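Local coordinates for protein varicella-zoster virus protease (Human herpesvirus 3, PDB 1VZV) that is a serine endopeptidase, active as a dimer, that probably cleaves the capsid assembly protein so that the procapsid matures to its icosahedral form, at residues A6-Y12 with D57-F63; A98-V102 with N144-T148; L106-S112 with T128-V134; G136-V142 with R212-I218. The contacts are given in a common frame with arbitrary orientation. Residues are numbered along the deposited sequence.

Contact 1: A6-Y12 with D57-F63; sequences AGYLALY and DIRGPFF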
loop_
_atom_site.group_PDB
_atom_site.type_symbol
_atom_site.label_atom_id
_atom_site.label_comp_id
_atom_site.label_asym_id
_atom_site.label_seq_id
_atom_site.Cartn_x
_atom_site.Cartn_y
_atom_site.Cartn_z
ATOM N N ALA A 6 19.848 3.152 9.614
ATOM C CA ALA A 6 20.443 4.306 10.279
ATOM C C ALA A 6 19.779 5.570 9.734
ATOM O O ALA A 6 19.431 5.628 8.559
ATOM C CB ALA A 6 21.934 4.340 10.049
ATOM N N GLY A 7 19.547 6.557 10.592
ATOM C CA GLY A 7 18.914 7.790 10.165
ATOM C C GLY A 7 18.759 8.674 11.379
ATOM O O GLY A 7 19.167 8.288 12.471
ATOM N N TYR A 8 18.201 9.866 11.199
ATOM C CA TYR A 8 17.988 10.800 12.299
ATOM C C TYR A 8 16.614 10.610 12.884
ATOM O O TYR A 8 15.615 10.615 12.165
ATOM C CB TYR A 8 18.034 12.234 11.817
ATOM C CG TYR A 8 19.340 12.724 11.276
ATOM C CD1 TYR A 8 20.302 13.230 12.121
ATOM C CD2 TYR A 8 19.556 12.801 9.910
ATOM C CE1 TYR A 8 21.420 13.803 11.643
ATOM C CE2 TYR A 8 20.677 13.373 9.421
ATOM C CZ TYR A 8 21.607 13.880 10.296
ATOM O OH TYR A 8 22.726 14.518 9.817
ATOM N N LEU A 9 16.546 10.518 14.199
ATOM C CA LEU A 9 15.259 10.355 14.852
ATOM C C LEU A 9 14.469 11.645 14.661
ATOM O O LEU A 9 13.241 11.612 14.537
ATOM C CB LEU A 9 15.463 10.085 16.345
ATOM C CG LEU A 9 15.482 8.649 16.859
ATOM C CD1 LEU A 9 15.755 7.696 15.740
ATOM C CD2 LEU A 9 16.494 8.494 17.983
ATOM N N ALA A 10 15.187 12.772 14.615
ATOM C CA ALA A 10 14.575 14.100 14.469
ATOM C C ALA A 10 15.601 15.206 14.181
ATOM O O ALA A 10 16.752 15.148 14.645
ATOM C CB ALA A 10 13.815 14.452 15.747
ATOM N N LEU A 11 15.203 16.214 13.411
ATOM C CA LEU A 11 16.133 17.297 13.144
ATOM C C LEU A 11 15.787 18.436 14.078
ATOM O O LEU A 11 14.620 18.859 14.141
ATOM C CB LEU A 11 16.096 17.746 11.683
ATOM C CG LEU A 11 16.761 16.842 10.635
ATOM C CD1 LEU A 11 16.889 17.612 9.341
ATOM C CD2 LEU A 11 18.122 16.396 11.098
ATOM N N TYR A 12 16.793 18.893 14.827
ATOM C CA TYR A 12 16.636 19.971 15.807
ATOM C C TYR A 12 15.914 21.164 15.212
ATOM O O TYR A 12 16.375 21.768 14.211
ATOM C CB TYR A 12 17.979 20.392 16.408
ATOM C CG TYR A 12 18.629 19.349 17.318
ATOM C CD1 TYR A 12 17.874 18.420 18.034
ATOM C CD2 TYR A 12 20.012 19.301 17.463
ATOM C CE1 TYR A 12 18.497 17.482 18.864
ATOM C CE2 TYR A 12 20.628 18.369 18.285
ATOM C CZ TYR A 12 19.875 17.471 18.974
ATOM O OH TYR A 12 20.532 16.559 19.746
ATOM N N ASP A 57 24.018 14.301 17.173
ATOM C CA ASP A 57 24.703 15.007 16.093
ATOM C C ASP A 57 24.418 16.510 16.139
ATOM O O ASP A 57 23.426 16.957 16.728
ATOM C CB ASP A 57 24.303 14.425 14.729
ATOM C CG ASP A 57 24.798 15.267 13.556
ATOM O OD1 ASP A 57 25.947 15.748 13.607
ATOM O OD2 ASP A 57 24.043 15.451 12.576
ATOM N N ILE A 58 25.321 17.288 15.547
ATOM C CA ILE A 58 25.189 18.738 15.477
ATOM C C ILE A 58 23.770 19.064 14.954
ATOM O O ILE A 58 23.142 20.027 15.390
ATOM C CB ILE A 58 26.311 19.326 14.538
ATOM C CG1 ILE A 58 27.095 20.427 15.241
ATOM C CG2 ILE A 58 25.725 19.900 13.263
ATOM C CD1 ILE A 58 26.266 21.623 15.591
ATOM N N ARG A 59 23.277 18.204 14.054
ATOM C CA ARG A 59 21.964 18.338 13.427
ATOM C C ARG A 59 20.817 17.664 14.161
ATOM O O ARG A 59 19.684 18.069 13.988
ATOM C CB ARG A 59 21.996 17.800 11.989
ATOM C CG ARG A 59 22.733 18.659 10.957
ATOM C CD ARG A 59 22.469 18.172 9.497
ATOM N NE ARG A 59 21.065 18.301 9.081
ATOM C CZ ARG A 59 20.639 18.465 7.828
ATOM N NH1 ARG A 59 21.474 18.565 6.791
ATOM N NH2 ARG A 59 19.344 18.561 7.618
ATOM N N GLY A 60 21.093 16.596 14.900
ATOM C CA GLY A 60 20.033 15.903 15.622
ATOM C C GLY A 60 20.372 14.498 16.104
ATOM O O GLY A 60 21.507 14.078 15.988
ATOM N N PRO A 61 19.434 13.769 16.713
ATOM C CA PRO A 61 19.781 12.423 17.158
ATOM C C PRO A 61 19.948 11.556 15.915
ATOM O O PRO A 61 19.078 11.593 15.032
ATOM C CB PRO A 61 18.525 11.985 17.921
ATOM C CG PRO A 61 17.886 13.245 18.325
ATOM C CD PRO A 61 18.068 14.108 17.126
ATOM N N PHE A 62 21.042 10.788 15.844
ATOM C CA PHE A 62 21.314 9.878 14.717
ATOM C C PHE A 62 21.397 8.469 15.290
ATOM O O PHE A 62 22.113 8.248 16.262
ATOM C CB PHE A 62 22.625 10.242 14.023
ATOM C CG PHE A 62 22.860 9.486 12.752
ATOM C CD1 PHE A 62 22.310 9.925 11.557
ATOM C CD2 PHE A 62 23.598 8.314 12.751
ATOM C CE1 PHE A 62 22.488 9.199 10.381
ATOM C CE2 PHE A 62 23.778 7.587 11.581
ATOM C CZ PHE A 62 23.222 8.028 10.399
ATOM N N PHE A 63 20.675 7.520 14.705
ATOM C CA PHE A 63 20.668 6.169 15.244
ATOM C C PHE A 63 21.034 5.102 14.278
ATOM O O PHE A 63 20.977 5.285 13.077
ATOM C CB PHE A 63 19.293 5.814 15.817
ATOM C CG PHE A 63 18.330 5.165 14.817
ATOM C CD1 PHE A 63 17.808 5.880 13.744
ATOM C CD2 PHE A 63 17.906 3.861 14.997
ATOM C CE1 PHE A 63 16.888 5.307 12.885
ATOM C CE2 PHE A 63 16.990 3.294 14.138
ATOM C CZ PHE A 63 16.483 4.016 13.085
#
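Backbone hydrogen bonds hold the two segments antiparallel. Gly7 and Phe63 form a hydrogen-bonded pair, Gly7 N to Phe63 O at 3.1 Å and Phe63 N to Gly7 O at 2.8 Å. Tyr8 and Phe62 make the adjoining non-hydrogen-bonded pair, CA to CA 4.2 Å, which is why their rings lie together on one face. Beyond the regular pairing, Leu9 N reaches Pro61 O at 2.9 Å and Tyr12 N reaches Arg59 O at 3.1 Å, so the loop 9-12 is bonded to both the start of strand 61-67 and the turn before it. Gly60 sits where a CB would collide with Ala10 O. Strands 3-8 and 61-67 are neighbours in the central sheet of the assemblin fold. Among the aromatic contacts, the edge of Phe62 points at the face of Tyr8 in a T-shaped pair, centroids 5.3 Å apart. Bare Gly60 CA lies 3.6 Å from the Tyr12 ring centroid, a CH-pi contact. Branched, aliphatic Leu9 can touch two residues, CD1 lying 3.4 Å from Phe63 CD1 and CB 3.9 Å from Pro61 CB. Tyr8 OH donates to Asp57 OD2 at 3.2 Å, and Arg59, whose aliphatic part passes Tyr8, makes its salt bridge with Glu215.

Contact 2: A98-V102 with N144-T148; sequences ALYLV and NYDCT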
loop_
_atom_site.group_PDB
_atom_site.type_symbol
_atom_site.label_atom_id
_atom_site.label_comp_id
_atom_site.label_asym_id
_atom_site.label_seq_id
_atom_site.Cartn_x
_atom_site.Cartn_y
_atom_site.Cartn_z
ATOM N N ALA A 98 15.755 -8.583 -0.263
ATOM C CA ALA A 98 14.915 -8.367 0.914
ATOM C C ALA A 98 15.057 -6.911 1.149
ATOM O O ALA A 98 14.086 -6.189 1.202
ATOM C CB ALA A 98 15.458 -9.109 2.125
ATOM N N LEU A 99 16.309 -6.492 1.217
ATOM C CA LEU A 99 16.661 -5.107 1.444
ATOM C C LEU A 99 15.997 -4.154 0.468
ATOM O O LEU A 99 15.613 -3.072 0.851
ATOM C CB LEU A 99 18.175 -4.947 1.381
ATOM C CG LEU A 99 18.807 -3.671 1.925
ATOM C CD1 LEU A 99 18.484 -3.503 3.378
ATOM C CD2 LEU A 99 20.282 -3.784 1.760
ATOM N N TYR A 100 15.866 -4.547 -0.791
ATOM C CA TYR A 100 15.229 -3.708 -1.816
ATOM C C TYR A 100 13.751 -3.493 -1.550
ATOM O O TYR A 100 13.222 -2.425 -1.855
ATOM C CB TYR A 100 15.393 -4.322 -3.217
ATOM C CG TYR A 100 14.690 -3.533 -4.284
ATOM C CD1 TYR A 100 13.351 -3.750 -4.563
ATOM C CD2 TYR A 100 15.349 -2.530 -4.972
ATOM C CE1 TYR A 100 12.682 -2.984 -5.496
ATOM C CE2 TYR A 100 14.694 -1.754 -5.911
ATOM C CZ TYR A 100 13.355 -1.986 -6.168
ATOM O OH TYR A 100 12.688 -1.218 -7.100
ATOM N N LEU A 101 13.081 -4.556 -1.090
ATOM C CA LEU A 101 11.654 -4.556 -0.755
ATOM C C LEU A 101 11.356 -3.723 0.496
ATOM O O LEU A 101 10.464 -2.882 0.489
ATOM C CB LEU A 101 11.175 -5.989 -0.501
ATOM C CG LEU A 101 10.525 -6.873 -1.560
ATOM C CD1 LEU A 101 9.601 -6.046 -2.420
ATOM C CD2 LEU A 101 11.547 -7.536 -2.393
ATOM N N VAL A 102 12.107 -3.980 1.566
ATOM C CA VAL A 102 11.936 -3.295 2.844
ATOM C C VAL A 102 12.255 -1.815 2.800
ATOM O O VAL A 102 11.634 -1.034 3.530
ATOM C CB VAL A 102 12.738 -3.963 3.988
ATOM C CG1 VAL A 102 14.184 -3.922 3.698
ATOM C CG2 VAL A 102 12.483 -3.264 5.287
ATOM N N ASN A 144 18.003 4.827 5.809
ATOM C CA ASN A 144 18.779 4.013 4.908
ATOM C C ASN A 144 18.953 2.665 5.593
ATOM O O ASN A 144 19.060 2.589 6.817
ATOM C CB ASN A 144 20.125 4.668 4.617
ATOM C CG ASN A 144 20.861 4.014 3.456
ATOM O OD1 ASN A 144 20.344 3.921 2.348
ATOM N ND2 ASN A 144 22.084 3.571 3.706
ATOM N N TYR A 145 18.865 1.609 4.790
ATOM C CA TYR A 145 19.002 0.212 5.210
ATOM C C TYR A 145 20.117 -0.402 4.362
ATOM O O TYR A 145 20.249 -0.052 3.184
ATOM C CB TYR A 145 17.754 -0.595 4.839
ATOM C CG TYR A 145 16.447 -0.257 5.497
ATOM C CD1 TYR A 145 15.702 0.847 5.099
ATOM C CD2 TYR A 145 15.913 -1.101 6.458
ATOM C CE1 TYR A 145 14.448 1.104 5.646
ATOM C CE2 TYR A 145 14.667 -0.864 7.012
ATOM C CZ TYR A 145 13.928 0.243 6.610
ATOM O OH TYR A 145 12.694 0.481 7.200
ATOM N N ASP A 146 20.895 -1.315 4.942
ATOM C CA ASP A 146 21.962 -2.025 4.209
ATOM C C ASP A 146 22.361 -3.249 4.991
ATOM O O ASP A 146 21.767 -3.514 6.032
ATOM C CB ASP A 146 23.203 -1.170 3.969
ATOM C CG ASP A 146 23.852 -1.458 2.629
ATOM O OD1 ASP A 146 23.800 -2.593 2.146
ATOM O OD2 ASP A 146 24.397 -0.530 2.032
ATOM N N CYS A 147 23.385 -3.971 4.553
ATOM C CA CYS A 147 23.759 -5.163 5.292
ATOM C C CYS A 147 25.028 -5.133 6.103
ATOM O O CYS A 147 25.634 -6.170 6.298
ATOM C CB CYS A 147 23.745 -6.394 4.403
ATOM S SG CYS A 147 23.550 -5.969 2.712
ATOM N N THR A 148 25.420 -3.964 6.588
ATOM C CA THR A 148 26.603 -3.820 7.423
ATOM C C THR A 148 26.438 -2.450 8.055
ATOM O O THR A 148 26.120 -1.487 7.355
ATOM C CB THR A 148 27.872 -3.739 6.600
ATOM O OG1 THR A 148 27.790 -2.586 5.766
ATOM C CG2 THR A 148 28.073 -4.963 5.744
#
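Leu99 carries most of this contact, and its conformation explains how. With chi1 in the t well and chi2 in p, its two methyls spread along strand 144-146: Leu99 CD1 approaches Tyr145 CB at 3.3 Å, whereas Leu99 CD2 lies 3.5 Å from Asp146 CA and 4.0 Å from Cys147 SG. A branched, flexible residue suits a place where one side chain must touch three successive residues. One helical turn further on, Val102 adopts p and presents CG2 to Tyr145 CE2 at 3.7 Å; its short beta-branched side chain packs against the ring. Tyr145, in the m rotamer, points toward the helix so that its ring lies along the apolar surface, and its hydroxyl ends in a hydrogen bond with Leu106 O. Asp146 turns its CB away, and its OD1 accepts a 2.8 Å hydrogen bond from Cys147 N just where the strand ends. Thr148 then serves as N-cap of helix 149-152. No hydrogen bond joins the two segments. Leu101, facing elsewhere on the helix, packs on Met200 of the second subunit. The arrangement is alpha/beta packing: segment 98-102 of helix 96-105 runs nearly antiparallel to 144-146, an outermost strand of the assemblin sheet within this chain.

Contact 3: L106-S112 with T128-V134; sequences LPSVSLS and THVALCV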
loop_
_atom_site.group_PDB
_atom_site.type_symbol
_atom_site.label_atom_id
_atom_site.label_comp_id
_atom_site.label_asym_id
_atom_site.label_seq_id
_atom_site.Cartn_x
_atom_site.Cartn_y
_atom_site.Cartn_z
ATOM N N LEU A 106 8.863 0.401 3.623
ATOM C CA LEU A 106 8.989 1.106 4.894
ATOM C C LEU A 106 10.142 2.125 4.925
ATOM O O LEU A 106 11.057 2.001 5.730
ATOM C CB LEU A 106 9.239 0.078 5.980
ATOM C CG LEU A 106 8.160 -0.957 6.242
ATOM C CD1 LEU A 106 8.641 -1.941 7.297
ATOM C CD2 LEU A 106 6.907 -0.243 6.697
ATOM N N PRO A 107 10.062 3.197 4.127
ATOM C CA PRO A 107 11.139 4.176 4.116
ATOM C C PRO A 107 11.400 5.089 5.284
ATOM O O PRO A 107 12.485 5.638 5.364
ATOM C CB PRO A 107 10.873 4.965 2.837
ATOM C CG PRO A 107 9.444 4.897 2.672
ATOM C CD PRO A 107 9.108 3.479 3.044
ATOM N N SER A 108 10.446 5.314 6.169
ATOM C CA SER A 108 10.717 6.209 7.289
ATOM C C SER A 108 10.701 5.574 8.693
ATOM O O SER A 108 10.269 4.437 8.884
ATOM C CB SER A 108 9.809 7.440 7.222
ATOM O OG SER A 108 9.953 8.146 5.992
ATOM N N VAL A 109 11.171 6.333 9.676
ATOM C CA VAL A 109 11.268 5.891 11.065
ATOM C C VAL A 109 10.586 6.896 11.953
ATOM O O VAL A 109 10.839 8.083 11.811
ATOM C CB VAL A 109 12.739 5.807 11.481
ATOM C CG1 VAL A 109 12.960 6.323 12.925
ATOM C CG2 VAL A 109 13.248 4.363 11.272
ATOM N N SER A 110 9.798 6.412 12.918
ATOM C CA SER A 110 9.059 7.268 13.839
ATOM C C SER A 110 9.469 7.014 15.269
ATOM O O SER A 110 9.309 5.925 15.761
ATOM C CB SER A 110 7.558 7.032 13.683
ATOM O OG SER A 110 6.821 8.254 13.786
ATOM N N LEU A 111 10.015 8.035 15.919
ATOM C CA LEU A 111 10.473 7.954 17.308
ATOM C C LEU A 111 9.351 8.250 18.260
ATOM O O LEU A 111 9.070 9.421 18.539
ATOM C CB LEU A 111 11.562 8.995 17.575
ATOM C CG LEU A 111 11.981 9.117 19.039
ATOM C CD1 LEU A 111 12.810 7.923 19.461
ATOM C CD2 LEU A 111 12.760 10.373 19.236
ATOM N N SER A 112 8.688 7.223 18.754
ATOM C CA SER A 112 7.615 7.473 19.703
ATOM C C SER A 112 8.339 7.840 21.003
ATOM O O SER A 112 8.745 6.959 21.784
ATOM C CB SER A 112 6.736 6.233 19.894
ATOM O OG SER A 112 7.054 5.225 18.936
ATOM N N THR A 128 11.306 5.034 24.135
ATOM C CA THR A 128 10.185 4.075 24.068
ATOM C C THR A 128 10.444 3.135 22.889
ATOM O O THR A 128 11.035 2.060 23.081
ATOM C CB THR A 128 8.766 4.723 24.029
ATOM O OG1 THR A 128 8.448 5.229 25.327
ATOM C CG2 THR A 128 7.718 3.707 23.699
ATOM N N HIS A 129 10.086 3.553 21.674
ATOM C CA HIS A 129 10.344 2.715 20.512
ATOM C C HIS A 129 10.383 3.516 19.212
ATOM O O HIS A 129 9.826 4.618 19.145
ATOM C CB HIS A 129 9.323 1.588 20.421
ATOM C CG HIS A 129 7.979 2.048 19.982
ATOM N ND1 HIS A 129 7.425 1.744 18.760
ATOM C CD2 HIS A 129 7.100 2.878 20.587
ATOM C CE1 HIS A 129 6.273 2.386 18.657
ATOM N NE2 HIS A 129 6.032 3.088 19.742
ATOM N N VAL A 130 11.094 2.957 18.225
ATOM C CA VAL A 130 11.299 3.503 16.878
ATOM C C VAL A 130 10.378 2.729 15.924
ATOM O O VAL A 130 10.489 1.506 15.840
ATOM C CB VAL A 130 12.771 3.239 16.422
ATOM C CG1 VAL A 130 12.930 3.469 14.935
ATOM C CG2 VAL A 130 13.751 4.105 17.234
ATOM N N ALA A 131 9.501 3.413 15.187
ATOM C CA ALA A 131 8.590 2.744 14.268
ATOM C C ALA A 131 9.050 2.865 12.816
ATOM O O ALA A 131 9.675 3.842 12.435
ATOM C CB ALA A 131 7.238 3.318 14.414
ATOM N N LEU A 132 8.823 1.832 12.023
ATOM C CA LEU A 132 9.174 1.893 10.613
ATOM C C LEU A 132 7.838 2.215 9.923
ATOM O O LEU A 132 6.808 1.681 10.315
ATOM C CB LEU A 132 9.755 0.550 10.128
ATOM C CG LEU A 132 11.126 0.052 10.629
ATOM C CD1 LEU A 132 11.432 -1.258 9.954
ATOM C CD2 LEU A 132 12.241 1.061 10.377
ATOM N N CYS A 133 7.841 3.044 8.886
ATOM C CA CYS A 133 6.590 3.430 8.248
ATOM C C CYS A 133 6.841 4.076 6.886
ATOM O O CYS A 133 7.979 4.193 6.487
ATOM C CB CYS A 133 5.937 4.453 9.176
ATOM S SG CYS A 133 7.110 5.759 9.749
ATOM N N VAL A 134 5.794 4.492 6.168
ATOM C CA VAL A 134 5.990 5.167 4.882
ATOM C C VAL A 134 6.696 6.491 5.154
ATOM O O VAL A 134 7.879 6.644 4.857
ATOM C CB VAL A 134 4.678 5.434 4.161
ATOM C CG1 VAL A 134 4.888 6.327 2.945
ATOM C CG2 VAL A 134 4.110 4.142 3.717
#
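Val109, Val130 and Leu132 form the apolar centre of this antiparallel strand pair, which carries two members of the catalytic triad at one end of the sheet of the assemblin fold. Val109 CG1 meets Val130 CG1 at 3.5 Å and Val109 CG2 meets Leu132 CD2 at 3.6 Å; Leu106 extends the patch, its CD1 3.9 Å from Leu132 CD1. Beta-branched valines suit extended backbone, and Phe63 packs against both of them on this face. Between the strands, hydrogen-bonded pairs set the register: Ser110 N to Ala131 O and Ala131 N to Ser110 O are both 2.6 Å, while Ser108 N to Cys133 O is 2.7 Å and Cys133 N to Ser108 O 2.8 Å. Ser112 N reaches His129 O at 2.9 Å. Small residues line the other face, namely Ser108, Ser110, Ala131 and Cys133, and at the end of the strands His129 joins them. Ser108 OG anchors the outgoing chain by donating to Val134 O at 2.8 Å. Ser110 pairs with Ala131 and His129 with Ser112, so the two catalytic side chains share a face but do not meet. His42 completes the triad between them, touching both, for Ser110 OG stands 7.9 Å from His129 NE2.

Contact 4: G136-V142 with R212-I218; sequences GRRVGTV and RRREAGI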
loop_
_atom_site.group_PDB
_atom_site.type_symbol
_atom_site.label_atom_id
_atom_site.label_comp_id
_atom_site.label_asym_id
_atom_site.label_seq_id
_atom_site.Cartn_x
_atom_site.Cartn_y
_atom_site.Cartn_z
ATOM N N GLY A 136 7.173 9.742 8.135
ATOM C CA GLY A 136 6.910 10.125 9.504
ATOM C C GLY A 136 6.472 11.560 9.677
ATOM O O GLY A 136 6.560 12.389 8.773
ATOM N N ARG A 137 6.004 11.847 10.877
ATOM C CA ARG A 137 5.551 13.177 11.252
ATOM C C ARG A 137 6.712 14.190 11.188
ATOM O O ARG A 137 6.476 15.381 10.934
ATOM C CB ARG A 137 5.050 13.130 12.691
ATOM C CG ARG A 137 4.666 11.729 13.176
ATOM C CD ARG A 137 3.163 11.513 13.045
ATOM N NE ARG A 137 2.454 12.631 13.659
ATOM C CZ ARG A 137 2.655 13.053 14.909
ATOM N NH1 ARG A 137 3.492 12.405 15.729
ATOM N NH2 ARG A 137 1.975 14.103 15.350
ATOM N N ARG A 138 7.948 13.725 11.450
ATOM C CA ARG A 138 9.147 14.580 11.461
ATOM C C ARG A 138 9.846 14.830 10.133
ATOM O O ARG A 138 9.759 14.025 9.217
ATOM C CB ARG A 138 10.110 14.120 12.548
ATOM C CG ARG A 138 9.543 14.482 13.907
ATOM C CD ARG A 138 10.206 13.853 15.135
ATOM N NE ARG A 138 9.373 14.161 16.305
ATOM C CZ ARG A 138 9.483 13.612 17.507
ATOM N NH1 ARG A 138 10.422 12.710 17.776
ATOM N NH2 ARG A 138 8.635 13.996 18.448
ATOM N N VAL A 139 10.619 15.907 10.071
ATOM C CA VAL A 139 11.258 16.327 8.823
ATOM C C VAL A 139 12.500 15.683 8.173
ATOM O O VAL A 139 12.762 15.949 6.995
ATOM C CB VAL A 139 11.418 17.879 8.792
ATOM C CG1 VAL A 139 10.098 18.546 9.161
ATOM C CG2 VAL A 139 12.538 18.324 9.724
ATOM N N GLY A 140 13.307 14.917 8.894
ATOM C CA GLY A 140 14.462 14.309 8.238
ATOM C C GLY A 140 14.431 12.806 8.465
ATOM O O GLY A 140 15.455 12.121 8.296
ATOM N N THR A 141 13.229 12.309 8.806
ATOM C CA THR A 141 12.984 10.912 9.157
ATOM C C THR A 141 13.059 9.857 8.075
ATOM O O THR A 141 12.488 8.788 8.237
ATOM C CB THR A 141 11.642 10.716 9.934
ATOM O OG1 THR A 141 10.535 11.223 9.173
ATOM C CG2 THR A 141 11.676 11.382 11.286
ATOM N N VAL A 142 13.705 10.140 6.952
ATOM C CA VAL A 142 13.845 9.107 5.933
ATOM C C VAL A 142 15.041 8.247 6.390
ATOM O O VAL A 142 15.954 8.751 7.058
ATOM C CB VAL A 142 14.044 9.722 4.553
ATOM C CG1 VAL A 142 15.116 9.009 3.803
ATOM C CG2 VAL A 142 12.754 9.647 3.789
ATOM N N ARG A 212 12.670 14.453 2.261
ATOM C CA ARG A 212 13.079 14.073 3.620
ATOM C C ARG A 212 14.471 13.462 3.490
ATOM O O ARG A 212 15.320 13.617 4.375
ATOM C CB ARG A 212 12.154 13.016 4.202
ATOM C CG ARG A 212 10.683 13.386 4.302
ATOM C CD ARG A 212 10.435 14.306 5.470
ATOM N NE ARG A 212 9.021 14.428 5.837
ATOM C CZ ARG A 212 8.265 13.441 6.325
ATOM N NH1 ARG A 212 8.738 12.202 6.480
ATOM N NH2 ARG A 212 7.003 13.699 6.633
ATOM N N ARG A 213 14.694 12.773 2.367
ATOM C CA ARG A 213 15.964 12.124 2.036
ATOM C C ARG A 213 17.063 13.189 1.902
ATOM O O ARG A 213 18.116 13.085 2.520
ATOM C CB ARG A 213 15.810 11.373 0.718
ATOM C CG ARG A 213 16.600 10.076 0.580
ATOM C CD ARG A 213 16.572 9.584 -0.879
ATOM N NE ARG A 213 17.073 10.633 -1.761
ATOM C CZ ARG A 213 18.348 10.769 -2.117
ATOM N NH1 ARG A 213 19.257 9.852 -1.778
ATOM N NH2 ARG A 213 18.706 11.788 -2.886
ATOM N N ARG A 214 16.800 14.221 1.107
ATOM C CA ARG A 214 17.734 15.314 0.906
ATOM C C ARG A 214 18.015 16.036 2.221
ATOM O O ARG A 214 19.108 16.525 2.456
ATOM C CB ARG A 214 17.140 16.298 -0.088
ATOM C CG ARG A 214 17.778 16.291 -1.439
ATOM C CD ARG A 214 19.114 17.017 -1.411
ATOM N NE ARG A 214 19.182 18.135 -2.366
ATOM C CZ ARG A 214 19.248 18.004 -3.696
ATOM N NH1 ARG A 214 19.266 16.798 -4.271
ATOM N NH2 ARG A 214 19.305 19.092 -4.456
ATOM N N GLU A 215 17.013 16.137 3.077
ATOM C CA GLU A 215 17.210 16.809 4.349
ATOM C C GLU A 215 18.129 15.991 5.257
ATOM O O GLU A 215 18.961 16.554 5.965
ATOM C CB GLU A 215 15.862 17.116 5.062
ATOM C CG GLU A 215 15.244 18.530 4.825
ATOM C CD GLU A 215 16.198 19.739 5.152
ATOM O OE1 GLU A 215 17.348 19.551 5.617
ATOM O OE2 GLU A 215 15.796 20.909 4.931
ATOM N N ALA A 216 18.013 14.669 5.226
ATOM C CA ALA A 216 18.860 13.848 6.092
ATOM C C ALA A 216 20.324 13.832 5.653
ATOM O O ALA A 216 21.220 13.444 6.409
ATOM C CB ALA A 216 18.315 12.427 6.186
ATOM N N GLY A 217 20.592 14.295 4.446
ATOM C CA GLY A 217 21.960 14.271 3.986
ATOM C C GLY A 217 22.188 13.043 3.129
ATOM O O GLY A 217 23.321 12.786 2.720
ATOM N N ILE A 218 21.140 12.251 2.891
ATOM C CA ILE A 218 21.277 11.078 2.045
ATOM C C ILE A 218 21.254 11.663 0.649
ATOM O O ILE A 218 20.209 11.807 0.034
ATOM C CB ILE A 218 20.103 10.097 2.180
ATOM C CG1 ILE A 218 19.933 9.620 3.625
ATOM C CG2 ILE A 218 20.332 8.908 1.281
ATOM C CD1 ILE A 218 18.866 8.511 3.797
#
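An arginine side chain laid flat on a carbonyl group is the striking feature here. The guanidinium of Arg212 covers Arg138 O with one of its faces, Arg212 CZ lying 3.3 Å from that oxygen, and the same carbonyl accepts a 2.9 Å hydrogen bond from Thr141 OG1. Arg212 NH2 also approaches Gly136 O at 2.5 Å, a hydrogen bond weak in angle despite its short length. The length of arginine lets its guanidinium reach from the helix into the loop. Gly136 suits its place because a CB there would clash with Thr141 OG1. Nearer the helix, contacts involve mainly aliphatic groups: Val142 CG2 packs on Arg212 CB at 3.4 Å, and Val142 CG1 on Ile218 CD1 at 3.8 Å. Small Ala216 packs its methyl on a carbonyl, CB 3.6 Å from Gly140 O. Gly217, with positive phi, ends the helix in a Schellman motif, Ile218 N bonding to Arg213 O at 3.2 Å. Glu215 turns its carboxylate away to a salt bridge with Arg59. Arg137 touches the catalytic Ser110, and a loop bearing paired arginines beside the active serine is consistent with the oxyanion-hole loop of herpesvirus proteases, against which the last helix, 205-216, packs.

In the fold
From the N terminus, contact 1 closes the first loop, bringing residues 57-63 back to 6-12 within the sheet. Helix 96-105 then opens contact 2, which closes at strand 144-146 and encloses contact 3, the short return from strand 108-112 to strand 129-133. Contact 4 opens inside that loop too, but closes only at the end of helix 205-216, so contacts 2 and 4 cross. Strand 144-146 flanks strand 3-8, where Ala6 N meets Asn144 O, linking contacts 1 and 2. Phe63 and Leu9 pack contact 1 onto contact 3. The Arg59-Glu215 salt bridge ties contact 1 to contact 4, whose loop in turn pairs Thr141 O with Val109 N beside the active site.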